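Local structure of leucyl-tRNA synthetase (3PZ6) at residues E17-Y21 / F57-N63. The protein is the CP1 editing domain of a class I leucyl-tRNA synthetase, an enzyme that probably charges tRNA(Leu) with leucine using ATP and deacylates aminoacyl-tRNA. The protein carries 2 engineered substitutions. Residues are numbered along the deposited sequence.
Sequences ELINY and FYSNPKN
Residues 17-18 end strand 10-18 in extended conformation; Ile19 and Asn20 stay extended, and Tyr21 (phi/psi -77/-18) starts the short helix 21-25, with Asn20 as its N-cap. Residues 57-60 run extended into helix 61-71, with Asn60 at the N-cap position. The two segments run in opposite directions, CA atoms nearest at Leu18-Asn63 (6.8 Å) and Tyr21-Ser59 (6.2 Å), and bury 344 Å² together. Tyr21, chi1 m, points toward 57-63 and contributes most: Ser59 CA lies over one face, 4.2 Å from the ring centroid, as a CH-pi contact, while Tyr58 (chi1 t) turns its edge to the Tyr21 face in an offset edge-to-face pair, centroids 5.8 Å apart, planes at 79°. Tyr21 CE2 meets Asn60 CB at 3.7 Å. In the first turn of its helix, Asn63 (chi1 m) donates ND2 to Ile19 O at 3.1 Å, nearly linear at 174°, and Leu18 CD1 packs 3.4 Å from the same ND2. Asn63 ND2 is also hydrogen-bonded to Thr156 O, and Tyr21 OH to Thr156 OG1. In this CP1 editing domain, aromatic contacts thus hold the loop before helix 61-71 against Tyr21, while one amide, serving carbonyls of Ile19 and of Thr156 in strand 156-158, ties the first helical turn to the mixed sheet.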
ATOM      1  N   GLU A  17      -1.697   1.279   7.734  1.00 35.17           N
ATOM      2  CA  GLU A  17      -2.480   0.965   8.924  1.00 38.16           C
ATOM      3  C   GLU A  17      -3.829   0.364   8.564  1.00 35.48           C
ATOM      4  O   GLU A  17      -4.644   0.997   7.887  1.00 31.73           O
ATOM      5  CB  GLU A  17      -2.671   2.204   9.807  1.00 37.05           C
ATOM      6  CG  GLU A  17      -3.140   1.876  11.226  1.00 40.32           C
ATOM      7  CD  GLU A  17      -3.516   3.106  12.051  1.00 57.76           C
ATOM      8  OE1 GLU A  17      -4.452   2.996  12.875  1.00 60.05           O
ATOM      9  OE2 GLU A  17      -2.881   4.173  11.887  1.00 56.50           O
ATOM     10  N   LEU A  18      -4.055  -0.861   9.019  1.00 31.05           N
ATOM     11  CA  LEU A  18      -5.357  -1.482   8.892  1.00 32.59           C
ATOM     12  C   LEU A  18      -6.324  -0.725   9.788  1.00 31.01           C
ATOM     13  O   LEU A  18      -6.189  -0.732  11.009  1.00 33.00           O
ATOM     14  CB  LEU A  18      -5.293  -2.959   9.276  1.00 32.84           C
ATOM     15  CG  LEU A  18      -6.541  -3.806   9.011  1.00 35.43           C
ATOM     16  CD1 LEU A  18      -6.824  -3.929   7.521  1.00 36.18           C
ATOM     17  CD2 LEU A  18      -6.366  -5.179   9.625  1.00 31.05           C
ATOM     18  N   ILE A  19      -7.277  -0.050   9.159  1.00 34.58           N
ATOM     19  CA  ILE A  19      -8.231   0.808   9.851  1.00 32.95           C
ATOM     20  C   ILE A  19      -9.069   0.024  10.853  1.00 33.77           C
ATOM     21  O   ILE A  19      -9.632  -1.015  10.529  1.00 35.63           O
ATOM     22  CB  ILE A  19      -9.136   1.553   8.845  1.00 32.62           C
ATOM     23  CG1 ILE A  19      -8.278   2.436   7.934  1.00 30.60           C
ATOM     24  CG2 ILE A  19     -10.193   2.378   9.569  1.00 36.05           C
ATOM     25  CD1 ILE A  19      -9.027   3.057   6.785  1.00 31.12           C
ATOM     26  N   ASN A  20      -9.125   0.526  12.080  1.00 42.64           N
ATOM     27  CA  ASN A  20      -9.958  -0.067  13.109  1.00 40.22           C
ATOM     28  C   ASN A  20     -11.264   0.706  13.198  1.00 44.51           C
ATOM     29  O   ASN A  20     -11.307   1.828  13.714  1.00 46.91           O
ATOM     30  CB  ASN A  20      -9.227  -0.085  14.454  1.00 40.63           C
ATOM     31  CG  ASN A  20      -9.775  -1.127  15.412  1.00 40.67           C
ATOM     32  OD1 ASN A  20     -10.985  -1.326  15.519  1.00 37.70           O
ATOM     33  ND2 ASN A  20      -8.876  -1.795  16.126  1.00 42.20           N
ATOM     34  N   TYR A  21     -12.325   0.100  12.675  1.00 41.23           N
ATOM     35  CA  TYR A  21     -13.628   0.744  12.619  1.00 43.05           C
ATOM     36  C   TYR A  21     -14.345   0.737  13.963  1.00 50.70           C
ATOM     37  O   TYR A  21     -15.280   1.512  14.172  1.00 60.72           O
ATOM     38  CB  TYR A  21     -14.486   0.121  11.520  1.00 46.97           C
ATOM     39  CG  TYR A  21     -13.982   0.455  10.132  1.00 45.66           C
ATOM     40  CD1 TYR A  21     -14.361   1.639   9.504  1.00 41.86           C
ATOM     41  CD2 TYR A  21     -13.110  -0.399   9.457  1.00 35.85           C
ATOM     42  CE1 TYR A  21     -13.899   1.962   8.240  1.00 41.45           C
ATOM     43  CE2 TYR A  21     -12.642  -0.084   8.188  1.00 39.61           C
ATOM     44  CZ  TYR A  21     -13.044   1.099   7.588  1.00 41.79           C
ATOM     45  OH  TYR A  21     -12.595   1.433   6.338  1.00 39.76           O
ATOM     46  N   PHE A  57     -22.746   5.119   7.877  1.00 75.72           N
ATOM     47  CA  PHE A  57     -21.351   4.995   8.299  1.00 74.40           C
ATOM     48  C   PHE A  57     -20.732   3.699   7.773  1.00 72.38           C
ATOM     49  O   PHE A  57     -21.207   2.597   8.071  1.00 65.66           O
ATOM     50  CB  PHE A  57     -21.191   5.097   9.818  1.00 72.66           C
ATOM     51  CG  PHE A  57     -19.773   4.882  10.291  1.00 76.65           C
ATOM     52  CD1 PHE A  57     -18.827   5.902  10.184  1.00 79.79           C
ATOM     53  CD2 PHE A  57     -19.385   3.659  10.835  1.00 70.33           C
ATOM     54  CE1 PHE A  57     -17.511   5.708  10.617  1.00 81.62           C
ATOM     55  CE2 PHE A  57     -18.076   3.451  11.273  1.00 70.17           C
ATOM     56  CZ  PHE A  57     -17.135   4.479  11.163  1.00 77.96           C
ATOM     57  N   TYR A  58     -19.681   3.855   6.975  1.00 65.45           N
ATOM     58  CA  TYR A  58     -19.033   2.729   6.325  1.00 55.63           C
ATOM     59  C   TYR A  58     -18.235   1.880   7.315  1.00 50.38           C
ATOM     60  O   TYR A  58     -17.646   2.399   8.263  1.00 48.14           O
ATOM     61  CB  TYR A  58     -18.139   3.208   5.170  1.00 48.81           C
ATOM     62  CG  TYR A  58     -17.363   2.089   4.519  1.00 51.14           C
ATOM     63  CD1 TYR A  58     -17.976   1.228   3.610  1.00 39.26           C
ATOM     64  CD2 TYR A  58     -16.024   1.868   4.839  1.00 44.64           C
ATOM     65  CE1 TYR A  58     -17.271   0.187   3.026  1.00 43.17           C
ATOM     66  CE2 TYR A  58     -15.313   0.834   4.263  1.00 42.04           C
ATOM     67  CZ  TYR A  58     -15.941  -0.003   3.357  1.00 43.30           C
ATOM     68  OH  TYR A  58     -15.231  -1.028   2.785  1.00 39.70           O
ATOM     69  N   SER A  59     -18.230   0.571   7.076  1.00 47.17           N
ATOM     70  CA  SER A  59     -17.464  -0.377   7.874  1.00 45.63           C
ATOM     71  C   SER A  59     -17.006  -1.530   6.988  1.00 45.96           C
ATOM     72  O   SER A  59     -17.794  -2.080   6.213  1.00 48.98           O
ATOM     73  CB  SER A  59     -18.312  -0.900   9.035  1.00 44.49           C
ATOM     74  OG  SER A  59     -17.506  -1.537  10.009  1.00 51.33           O
ATOM     75  N   ASN A  60     -15.729  -1.886   7.097  1.00 42.83           N
ATOM     76  CA  ASN A  60     -15.165  -2.967   6.297  1.00 35.04           C
ATOM     77  C   ASN A  60     -15.083  -4.273   7.078  1.00 37.58           C
ATOM     78  O   ASN A  60     -14.357  -4.357   8.070  1.00 38.36           O
ATOM     79  CB  ASN A  60     -13.791  -2.581   5.746  1.00 38.96           C
ATOM     80  CG  ASN A  60     -13.364  -3.455   4.579  1.00 37.10           C
ATOM     81  OD1 ASN A  60     -13.268  -2.989   3.447  1.00 37.69           O
ATOM     82  ND2 ASN A  60     -13.109  -4.722   4.850  1.00 32.91           N
ATOM     83  N   PRO A  61     -15.820  -5.301   6.616  1.00 36.40           N
ATOM     84  CA  PRO A  61     -15.929  -6.600   7.278  1.00 28.93           C
ATOM     85  C   PRO A  61     -14.651  -7.435   7.255  1.00 34.49           C
ATOM     86  O   PRO A  61     -14.474  -8.297   8.114  1.00 42.75           O
ATOM     87  CB  PRO A  61     -17.025  -7.304   6.482  1.00 37.01           C
ATOM     88  CG  PRO A  61     -16.976  -6.667   5.134  1.00 40.30           C
ATOM     89  CD  PRO A  61     -16.649  -5.238   5.398  1.00 38.09           C
ATOM     90  N   LYS A  62     -13.779  -7.202   6.281  1.00 31.38           N
ATOM     91  CA  LYS A  62     -12.500  -7.901   6.238  1.00 30.36           C
ATOM     92  C   LYS A  62     -11.584  -7.414   7.359  1.00 33.45           C
ATOM     93  O   LYS A  62     -10.845  -8.201   7.946  1.00 30.27           O
ATOM     94  CB  LYS A  62     -11.813  -7.742   4.877  1.00 27.11           C
ATOM     95  CG  LYS A  62     -12.662  -8.129   3.675  1.00 28.72           C
ATOM     96  CD  LYS A  62     -13.176  -9.561   3.757  1.00 34.09           C
ATOM     97  CE  LYS A  62     -12.083 -10.589   3.526  1.00 28.34           C
ATOM     98  NZ  LYS A  62     -11.636 -10.568   2.111  1.00 35.12           N
ATOM     99  N   ASN A  63     -11.645  -6.114   7.648  1.00 30.32           N
ATOM    100  CA  ASN A  63     -10.889  -5.519   8.749  1.00 33.82           C
ATOM    101  C   ASN A  63     -11.328  -6.084  10.099  1.00 34.30           C
ATOM    102  O   ASN A  63     -10.488  -6.465  10.917  1.00 34.46           O
ATOM    103  CB  ASN A  63     -11.019  -3.989   8.749  1.00 34.24           C
ATOM    104  CG  ASN A  63     -10.430  -3.342   7.502  1.00 35.81           C
ATOM    105  OD1 ASN A  63     -10.590  -3.842   6.390  1.00 38.67           O
ATOM    106  ND2 ASN A  63      -9.762  -2.212   7.685  1.00 35.68           N
TER